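Local coordinates for protein GTN Reductase (Agrobacterium tumefaciens, PDB 5N6G) that probably reduces activated carbon-carbon double bonds as an FMN-dependent ene-reductase of the Old Yellow Enzyme family, with 2-phenylacrylic acid bound here, at residues W99-R103 / P116-I122; G223-T227 / R259-F263; L71-I77 / A166-A170. All blocks are in the same frame, centred on the assembly; numbering follows the deposited sequence.

Interaction 1 of 3, residues W99-R103 / P116-I122; sequences WHVGR and PVAPSAI. With 8OZ (2-Phenylacrylic acid), chain C.
V117 O presses against the carbonyl carbon of G102, with G102 C only 2.9 Å from V117 O. The oxygen comes in at about 102° to the G102 C=O bond, the approach expected of a carbonyl-carbonyl n-to-pi* contact. R103 N also lies 3.1 Å from V117 O, but the angle is too poor for a hydrogen bond; this amide is taken instead by Q187 OE1. A water carries the backbone link, donating to G102 O and accepting from V117 N at 3.0 Å, and so bridges the loop after strand 94-99, third strand of the TIM barrel, to the short strand 117-118.

Further along, R103 CB rests on A118 CB at 3.8 Å; from there CG stands between the backbone N and the carbonyl carbon (chi1 71°), and the extended chain carries the guanidinium to I122. There NH1 donates to I122 O at 2.9 Å and 161°; the oxygen lies near the guanidinium plane, yet the nitrogen stands well above the carbonyl plane. At the near end, H100 CE1 meets V117 CG2 at 3.7 Å, the two side chains crossing at roughly a right angle.

W99 begins the segment in the pocket that holds 2-phenylacrylic acid: its CZ2 is 3.2 Å from the ligand's methylene carbon C, and V101 CG1 lies over one ring face, toward its rim. G102 N donates to H100 ND1 at 3.0 Å, in the imidazole plane, and NE2 pairs with Q61 OE1. Since ND1 accepts, H100 is probably a neutral imidazole with its proton on NE2, fixed in rotation from both nitrogens.

Interaction 2 of 3, residues G223-T227 / R259-F263; sequences GAGRT and RNLAF
The flat peptide carbonyl of T227 takes A262 N at 2.9 Å, the donor tilted 29° out of the carbonyl plane and the N-H...O angle 160°. A second planar carbonyl, that of G223, has a donor on each face: R226 N reaches it from one and T227 OG1 from the other. The two segments, 223-227 and 259-263, are neighbouring helix-to-strand junctions of the TIM barrel, where the chain leaves helices 204-222 and 245-256 to enter the parallel strands 227-231 and 263-267. The A262-T227 bond thus joins the two chain segments just where the adjacent strands begin, and F263 carries the pairing on by backbone bonding to I229.

Around this bond the packing is mostly methyl against backbone. A262 CB sits 3.4 Å from G225 O, and L261 CB lies 3.5 Å from T227 O. On the outer side, A224 CB comes 3.3 Å from N260 O and equally close to R259 O, so this methyl fits against two successive carbonyls. L261 CA also directs its hydrogen to A224 O, a CH...O contact. The long polar chains lead elsewhere, R259 to D216 on helix 204-222 and R226 to the carbonyl of D173.

T227 turns OG1 anti to its own carbonyl carbon (chi1 -55°), which swings the hydroxyl back over the turn, where OG1 donates to G223 O at 2.9 Å.

Interaction 3 of 3, residues L71-I77 / A166-A170; sequences LYKREAI and AALEA
R74 grips E169 end-on, NH1 giving to OE1 at 3.0 Å and NH2 to OE2 at 2.8 Å, a two-bond salt bridge between neighbouring outer helices of the TIM barrel, 74-89 and 150-169. Both carboxylate oxygens are met on their syn side and close to the guanidinium plane, but the two planes are turned 37° apart and the side chains cross at about a right angle, so the pair is not coplanar.

Beneath the bridge lies an apolar layer. I77 CD1 fits against A166 CB at 3.7 Å, and the same methyl comes obliquely to E169 OE1 at 3.7 Å. I77 CG2 lies over the face of the carboxylate, 4.1 Å from E169 CD, and also meets A170 CB. L71 extends the layer through CB, against A166 CB, and CD1, against A167 CB; its carbonyl oxygen also touches the A166 methyl.

The shapes of the charged chains set up the meeting. R74 bends at chi2 and chi3, folding back from a CA-CB bond that points away, whereas E169 leaves with CG anti to its backbone N (chi1 -174°) and stays extended. Farther out, W80 of helix 74-89 packs on both L71 and A170, and the helix start is marked by I77 N bonding K73 O at 3.1 Å.

Overall arrangement
All three contacts belong to one TIM barrel but lie at different levels of it. Interaction 1 is buried in a loop after the third barrel strand and is the one of the three that reaches the bound 2-phenylacrylic acid; its links are largely polar, through a water, carbonyls and an arginine. Interaction 2, partly buried, joins the junctions leading into the fifth and sixth strands by one backbone hydrogen bond and methyl groups packed on carbonyls. Interaction 3 joins two outer helices, with apolar side chains buried under a solvent-side salt bridge. Interaction 1 is nested within the chain loop that interaction 3 closes, yet their nearest atoms are about 6 Å apart. Interactions 2 and 3 do touch, R226 CD packing on L168 CD2 at 4.3 Å.

Interaction 1 of 3, residues W99-R103 / P116-I122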
loop_
_atom_site.group_PDB
_atom_site.type_symbol
_atom_site.label_atom_id
_atom_site.label_comp_id
_atom_site.label_asym_id
_atom_site.label_seq_id
_atom_site.Cartn_x
_atom_site.Cartn_y
_atom_site.Cartn_z
ATOM N N TRP A 99 -2.710 -0.788 -6.822
ATOM C CA TRP A 99 -3.904 -0.693 -6.001
ATOM C C TRP A 99 -5.158 -1.052 -6.790
ATOM O O TRP A 99 -5.286 -0.705 -7.959
ATOM C CB TRP A 99 -4.012 0.724 -5.515
ATOM C CG TRP A 99 -4.951 1.048 -4.406
ATOM C CD1 TRP A 99 -5.546 0.199 -3.516
ATOM C CD2 TRP A 99 -5.337 2.370 -4.029
ATOM N NE1 TRP A 99 -6.288 0.925 -2.607
ATOM C CE2 TRP A 99 -6.180 2.260 -2.902
ATOM C CE3 TRP A 99 -5.049 3.638 -4.542
ATOM C CZ2 TRP A 99 -6.718 3.372 -2.278
ATOM C CZ3 TRP A 99 -5.580 4.736 -3.938
ATOM C CH2 TRP A 99 -6.422 4.606 -2.820
ATOM N N HIS A 100 -6.080 -1.738 -6.136
ATOM C CA HIS A 100 -7.455 -1.853 -6.594
ATOM C C HIS A 100 -8.329 -1.700 -5.364
ATOM O O HIS A 100 -8.206 -2.467 -4.402
ATOM C CB HIS A 100 -7.736 -3.193 -7.307
ATOM C CG HIS A 100 -9.015 -3.211 -8.067
ATOM N ND1 HIS A 100 -10.235 -2.918 -7.500
ATOM C CD2 HIS A 100 -9.261 -3.494 -9.368
ATOM C CE1 HIS A 100 -11.175 -2.994 -8.428
ATOM N NE2 HIS A 100 -10.611 -3.355 -9.567
ATOM N N VAL A 101 -9.214 -0.716 -5.393
ATOM C CA VAL A 101 -10.033 -0.403 -4.224
ATOM C C VAL A 101 -11.228 -1.317 -4.019
ATOM O O VAL A 101 -11.833 -1.278 -2.938
ATOM C CB VAL A 101 -10.607 1.020 -4.277
ATOM C CG1 VAL A 101 -9.470 2.016 -4.296
ATOM C CG2 VAL A 101 -11.522 1.215 -5.478
ATOM N N GLY A 102 -11.600 -2.112 -5.011
ATOM C CA GLY A 102 -12.821 -2.895 -4.896
ATOM C C GLY A 102 -14.027 -2.041 -4.579
ATOM O O GLY A 102 -14.320 -1.055 -5.260
ATOM N N ARG A 103 -14.769 -2.418 -3.531
ATOM C CA ARG A 103 -16.028 -1.747 -3.234
ATOM C C ARG A 103 -15.881 -0.307 -2.736
ATOM O O ARG A 103 -16.900 0.383 -2.615
ATOM C CB ARG A 103 -16.816 -2.540 -2.196
ATOM C CG ARG A 103 -16.220 -2.507 -0.793
ATOM C CD ARG A 103 -17.042 -3.394 0.138
ATOM N NE ARG A 103 -16.557 -3.321 1.517
ATOM C CZ ARG A 103 -17.301 -3.583 2.585
ATOM N NH1 ARG A 103 -18.571 -3.967 2.486
ATOM N NH2 ARG A 103 -16.766 -3.464 3.797
ATOM N N PRO A 116 -18.954 -0.076 -8.473
ATOM C CA PRO A 116 -17.694 -0.678 -8.024
ATOM C C PRO A 116 -17.813 -2.195 -7.964
ATOM O O PRO A 116 -18.933 -2.713 -7.859
ATOM C CB PRO A 116 -17.502 -0.073 -6.628
ATOM C CG PRO A 116 -18.313 1.174 -6.640
ATOM C CD PRO A 116 -19.490 0.922 -7.524
ATOM N N VAL A 117 -16.700 -2.908 -8.045
ATOM C CA VAL A 117 -16.705 -4.359 -8.011
ATOM C C VAL A 117 -16.136 -4.847 -6.695
ATOM O O VAL A 117 -15.301 -4.189 -6.057
ATOM C CB VAL A 117 -15.917 -4.949 -9.206
ATOM C CG1 VAL A 117 -16.555 -4.527 -10.490
ATOM C CG2 VAL A 117 -14.454 -4.535 -9.177
ATOM N N ALA A 118 -16.574 -6.042 -6.304
ATOM C CA ALA A 118 -16.178 -6.623 -5.029
ATOM C C ALA A 118 -16.418 -8.127 -5.070
ATOM O O ALA A 118 -17.165 -8.620 -5.918
ATOM C CB ALA A 118 -16.969 -5.982 -3.885
ATOM N N PRO A 119 -15.830 -8.886 -4.133
ATOM C CA PRO A 119 -16.163 -10.321 -4.061
ATOM C C PRO A 119 -17.634 -10.589 -3.832
ATOM O O PRO A 119 -18.185 -11.556 -4.376
ATOM C CB PRO A 119 -15.309 -10.819 -2.890
ATOM C CG PRO A 119 -14.970 -9.612 -2.102
ATOM C CD PRO A 119 -14.839 -8.512 -3.109
ATOM N N SER A 120 -18.300 -9.741 -3.050
ATOM C CA SER A 120 -19.711 -9.864 -2.739
ATOM C C SER A 120 -20.336 -8.480 -2.737
ATOM O O SER A 120 -19.666 -7.481 -2.441
ATOM C CB SER A 120 -19.949 -10.515 -1.368
ATOM O OG SER A 120 -19.439 -11.837 -1.342
ATOM N N ALA A 121 -21.630 -8.438 -3.019
ATOM C CA ALA A 121 -22.344 -7.170 -3.201
ATOM C C ALA A 121 -22.835 -6.676 -1.837
ATOM O O ALA A 121 -24.024 -6.708 -1.514
ATOM C CB ALA A 121 -23.494 -7.343 -4.189
ATOM N N ILE A 122 -21.870 -6.232 -1.030
ATOM C CA ILE A 122 -22.120 -5.657 0.295
ATOM C C ILE A 122 -21.526 -4.250 0.296
ATOM O O ILE A 122 -20.303 -4.091 0.185
ATOM C CB ILE A 122 -21.505 -6.502 1.417
ATOM C CG1 ILE A 122 -22.024 -7.939 1.336
ATOM C CG2 ILE A 122 -21.871 -5.892 2.775
ATOM C CD1 ILE A 122 -21.224 -8.905 2.196
HETATM C C4 8OZ C . -6.199 7.566 3.307
HETATM C C5 8OZ C . -7.056 8.179 2.423
HETATM C C6 8OZ C . -7.412 7.535 1.259
HETATM C C7 8OZ C . -6.898 6.284 0.968
HETATM C C8 8OZ C . -5.270 3.297 2.521
HETATM C C 8OZ C . -4.938 4.156 0.247
HETATM O O 8OZ C . -4.626 2.299 2.308
HETATM C C1 8OZ C . -5.376 4.370 1.479
HETATM C C2 8OZ C . -6.018 5.664 1.845
HETATM C C3 8OZ C . -5.683 6.313 3.030
HETATM O O1 8OZ C . -5.919 3.489 3.644
HETATM O O HOH W 1 -14.205 -1.231 -8.003
#

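Interaction 2 of 3, residues G223-T227 / R259-F263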
loop_
_atom_site.group_PDB
_atom_site.type_symbol
_atom_site.label_atom_id
_atom_site.label_comp_id
_atom_site.label_asym_id
_atom_site.label_seq_id
_atom_site.Cartn_x
_atom_site.Cartn_y
_atom_site.Cartn_z
ATOM N N GLY A 223 9.197 -10.451 -11.822
ATOM C CA GLY A 223 10.144 -11.134 -10.964
ATOM C C GLY A 223 9.732 -11.052 -9.503
ATOM O O GLY A 223 9.382 -9.982 -8.997
ATOM N N ALA A 224 9.797 -12.190 -8.808
ATOM C CA ALA A 224 9.437 -12.212 -7.398
ATOM C C ALA A 224 10.349 -11.311 -6.573
ATOM O O ALA A 224 9.906 -10.717 -5.578
ATOM C CB ALA A 224 9.487 -13.655 -6.876
ATOM N N GLY A 225 11.601 -11.159 -6.998
ATOM C CA GLY A 225 12.545 -10.309 -6.286
ATOM C C GLY A 225 12.278 -8.821 -6.410
ATOM O O GLY A 225 12.997 -8.023 -5.787
ATOM N N ARG A 226 11.315 -8.423 -7.241
ATOM C CA ARG A 226 10.892 -7.031 -7.313
ATOM C C ARG A 226 9.452 -6.870 -6.841
ATOM O O ARG A 226 8.839 -5.824 -7.112
ATOM C CB ARG A 226 11.049 -6.472 -8.732
ATOM C CG ARG A 226 12.489 -6.543 -9.185
ATOM C CD ARG A 226 12.793 -5.698 -10.398
ATOM N NE ARG A 226 14.247 -5.691 -10.615
ATOM C CZ ARG A 226 15.116 -4.864 -10.026
ATOM N NH1 ARG A 226 14.715 -3.919 -9.179
ATOM N NH2 ARG A 226 16.412 -4.971 -10.297
ATOM N N THR A 227 8.895 -7.890 -6.182
ATOM C CA THR A 227 7.498 -7.916 -5.742
ATOM C C THR A 227 7.418 -7.970 -4.224
ATOM O O THR A 227 7.971 -8.881 -3.603
ATOM C CB THR A 227 6.758 -9.113 -6.344
ATOM O OG1 THR A 227 6.883 -9.096 -7.774
ATOM C CG2 THR A 227 5.296 -9.080 -5.955
ATOM N N ARG A 259 7.417 -18.088 -1.978
ATOM C CA ARG A 259 7.401 -17.373 -3.256
ATOM C C ARG A 259 8.562 -16.404 -3.499
ATOM O O ARG A 259 8.521 -15.655 -4.478
ATOM C CB ARG A 259 6.063 -16.657 -3.396
ATOM C CG ARG A 259 4.952 -17.678 -3.706
ATOM C CD ARG A 259 3.614 -17.198 -3.344
ATOM N NE ARG A 259 2.559 -17.871 -4.095
ATOM C CZ ARG A 259 1.914 -18.972 -3.707
ATOM N NH1 ARG A 259 2.206 -19.591 -2.567
ATOM N NH2 ARG A 259 0.939 -19.448 -4.469
ATOM N N ASN A 260 9.595 -16.400 -2.669
ATOM C CA ASN A 260 10.817 -15.660 -2.991
ATOM C C ASN A 260 10.556 -14.165 -3.183
ATOM O O ASN A 260 11.185 -13.513 -4.021
ATOM C CB ASN A 260 11.482 -16.257 -4.231
ATOM C CG ASN A 260 11.974 -17.669 -3.989
ATOM O OD1 ASN A 260 11.496 -18.633 -4.587
ATOM N ND2 ASN A 260 12.928 -17.791 -3.090
ATOM N N LEU A 261 9.688 -13.594 -2.347
ATOM C CA LEU A 261 9.298 -12.197 -2.473
ATOM C C LEU A 261 10.342 -11.256 -1.872
ATOM O O LEU A 261 11.164 -11.635 -1.018
ATOM C CB LEU A 261 7.942 -11.942 -1.818
ATOM C CG LEU A 261 6.756 -12.733 -2.389
ATOM C CD1 LEU A 261 5.498 -12.313 -1.683
ATOM C CD2 LEU A 261 6.628 -12.515 -3.892
ATOM N N ALA A 262 10.276 -9.994 -2.320
ATOM C CA ALA A 262 11.261 -8.991 -1.923
ATOM C C ALA A 262 11.025 -8.493 -0.504
ATOM O O ALA A 262 11.984 -8.312 0.257
ATOM C CB ALA A 262 11.230 -7.821 -2.900
ATOM N N PHE A 263 9.765 -8.324 -0.121
ATOM C CA PHE A 263 9.438 -7.768 1.185
ATOM C C PHE A 263 7.982 -8.027 1.530
ATOM O O PHE A 263 7.115 -8.175 0.658
ATOM C CB PHE A 263 9.749 -6.254 1.278
ATOM C CG PHE A 263 8.974 -5.378 0.312
ATOM C CD1 PHE A 263 9.488 -5.120 -0.957
ATOM C CD2 PHE A 263 7.756 -4.802 0.670
ATOM C CE1 PHE A 263 8.799 -4.312 -1.867
ATOM C CE2 PHE A 263 7.065 -3.983 -0.237
ATOM C CZ PHE A 263 7.585 -3.746 -1.494
#

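Interaction 3 of 3, residues L71-I77 / A166-A170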
loop_
_atom_site.group_PDB
_atom_site.type_symbol
_atom_site.label_atom_id
_atom_site.label_comp_id
_atom_site.label_asym_id
_atom_site.label_seq_id
_atom_site.Cartn_x
_atom_site.Cartn_y
_atom_site.Cartn_z
ATOM N N LEU A 71 -1.653 3.932 -13.088
ATOM C CA LEU A 71 -0.687 3.301 -13.978
ATOM C C LEU A 71 -1.319 2.866 -15.296
ATOM O O LEU A 71 -0.759 2.021 -15.991
ATOM C CB LEU A 71 -0.037 2.110 -13.277
ATOM C CG LEU A 71 1.017 2.529 -12.259
ATOM C CD1 LEU A 71 1.379 1.331 -11.384
ATOM C CD2 LEU A 71 2.243 3.098 -12.944
ATOM N N TYR A 72 -2.460 3.445 -15.671
ATOM C CA TYR A 72 -3.229 2.940 -16.813
ATOM C C TYR A 72 -3.360 3.943 -17.956
ATOM O O TYR A 72 -4.066 3.667 -18.945
ATOM C CB TYR A 72 -4.611 2.476 -16.329
ATOM C CG TYR A 72 -5.409 3.508 -15.561
ATOM C CD1 TYR A 72 -6.220 4.430 -16.224
ATOM C CD2 TYR A 72 -5.333 3.581 -14.177
ATOM C CE1 TYR A 72 -6.963 5.370 -15.520
ATOM C CE2 TYR A 72 -6.049 4.519 -13.466
ATOM C CZ TYR A 72 -6.856 5.413 -14.127
ATOM O OH TYR A 72 -7.573 6.353 -13.413
ATOM N N LYS A 73 -2.689 5.082 -17.881
ATOM C CA LYS A 73 -2.579 6.024 -18.988
ATOM C C LYS A 73 -1.119 6.173 -19.375
ATOM O O LYS A 73 -0.245 6.149 -18.501
ATOM C CB LYS A 73 -3.146 7.407 -18.608
ATOM C CG LYS A 73 -4.618 7.434 -18.256
ATOM C CD LYS A 73 -5.060 8.849 -17.893
ATOM C CE LYS A 73 -6.547 8.908 -17.577
ATOM N NZ LYS A 73 -7.003 10.310 -17.403
ATOM N N ARG A 74 -0.853 6.334 -20.681
ATOM C CA ARG A 74 0.517 6.566 -21.125
ATOM C C ARG A 74 1.091 7.800 -20.462
ATOM O O ARG A 74 2.265 7.820 -20.076
ATOM C CB ARG A 74 0.589 6.741 -22.648
ATOM C CG ARG A 74 0.106 5.557 -23.441
ATOM C CD ARG A 74 0.950 4.318 -23.172
ATOM N NE ARG A 74 2.369 4.519 -23.435
ATOM C CZ ARG A 74 3.322 3.716 -22.969
ATOM N NH1 ARG A 74 3.010 2.674 -22.208
ATOM N NH2 ARG A 74 4.586 3.956 -23.253
ATOM N N GLU A 75 0.282 8.852 -20.364
ATOM C CA GLU A 75 0.726 10.086 -19.737
ATOM C C GLU A 75 1.093 9.862 -18.281
ATOM O O GLU A 75 1.988 10.538 -17.761
ATOM C CB GLU A 75 -0.374 11.136 -19.843
ATOM C CG GLU A 75 -0.606 11.636 -21.268
ATOM C CD GLU A 75 -1.536 10.749 -22.103
ATOM O OE1 GLU A 75 -1.996 9.687 -21.600
ATOM O OE2 GLU A 75 -1.821 11.141 -23.266
ATOM N N ALA A 76 0.412 8.925 -17.614
ATOM C CA ALA A 76 0.709 8.635 -16.212
ATOM C C ALA A 76 2.051 7.930 -16.093
ATOM O O ALA A 76 2.853 8.237 -15.206
ATOM C CB ALA A 76 -0.393 7.770 -15.589
ATOM N N ILE A 77 2.313 6.972 -16.981
ATOM C CA ILE A 77 3.614 6.321 -17.003
ATOM C C ILE A 77 4.724 7.351 -17.202
ATOM O O ILE A 77 5.762 7.301 -16.539
ATOM C CB ILE A 77 3.623 5.228 -18.088
ATOM C CG1 ILE A 77 2.706 4.087 -17.640
ATOM C CG2 ILE A 77 5.040 4.740 -18.338
ATOM C CD1 ILE A 77 2.459 3.006 -18.684
ATOM N N ALA A 166 3.682 -1.821 -16.334
ATOM C CA ALA A 166 3.709 -0.370 -16.442
ATOM C C ALA A 166 4.637 0.239 -15.413
ATOM O O ALA A 166 5.350 1.205 -15.710
ATOM C CB ALA A 166 2.314 0.206 -16.266
ATOM N N ALA A 167 4.632 -0.307 -14.193
ATOM C CA ALA A 167 5.518 0.190 -13.155
ATOM C C ALA A 167 6.977 0.040 -13.560
ATOM O O ALA A 167 7.782 0.964 -13.369
ATOM C CB ALA A 167 5.245 -0.551 -11.843
ATOM N N LEU A 168 7.350 -1.118 -14.112
ATOM C CA LEU A 168 8.721 -1.273 -14.591
ATOM C C LEU A 168 9.028 -0.307 -15.731
ATOM O O LEU A 168 10.125 0.260 -15.797
ATOM C CB LEU A 168 8.971 -2.707 -15.040
ATOM C CG LEU A 168 9.266 -3.753 -13.963
ATOM C CD1 LEU A 168 9.631 -5.063 -14.643
ATOM C CD2 LEU A 168 10.386 -3.319 -13.037
ATOM N N GLU A 169 8.075 -0.105 -16.645
ATOM C CA GLU A 169 8.296 0.832 -17.739
ATOM C C GLU A 169 8.511 2.248 -17.220
ATOM O O GLU A 169 9.270 3.032 -17.819
ATOM C CB GLU A 169 7.107 0.814 -18.709
ATOM C CG GLU A 169 7.379 1.664 -19.942
ATOM C CD GLU A 169 6.230 1.731 -20.925
ATOM O OE1 GLU A 169 5.106 1.267 -20.619
ATOM O OE2 GLU A 169 6.463 2.286 -22.014
ATOM N N ALA A 170 7.849 2.592 -16.128
ATOM C CA ALA A 170 7.993 3.898 -15.504
ATOM C C ALA A 170 9.242 4.011 -14.642
ATOM O O ALA A 170 9.446 5.067 -14.035
ATOM C CB ALA A 170 6.783 4.221 -14.648
#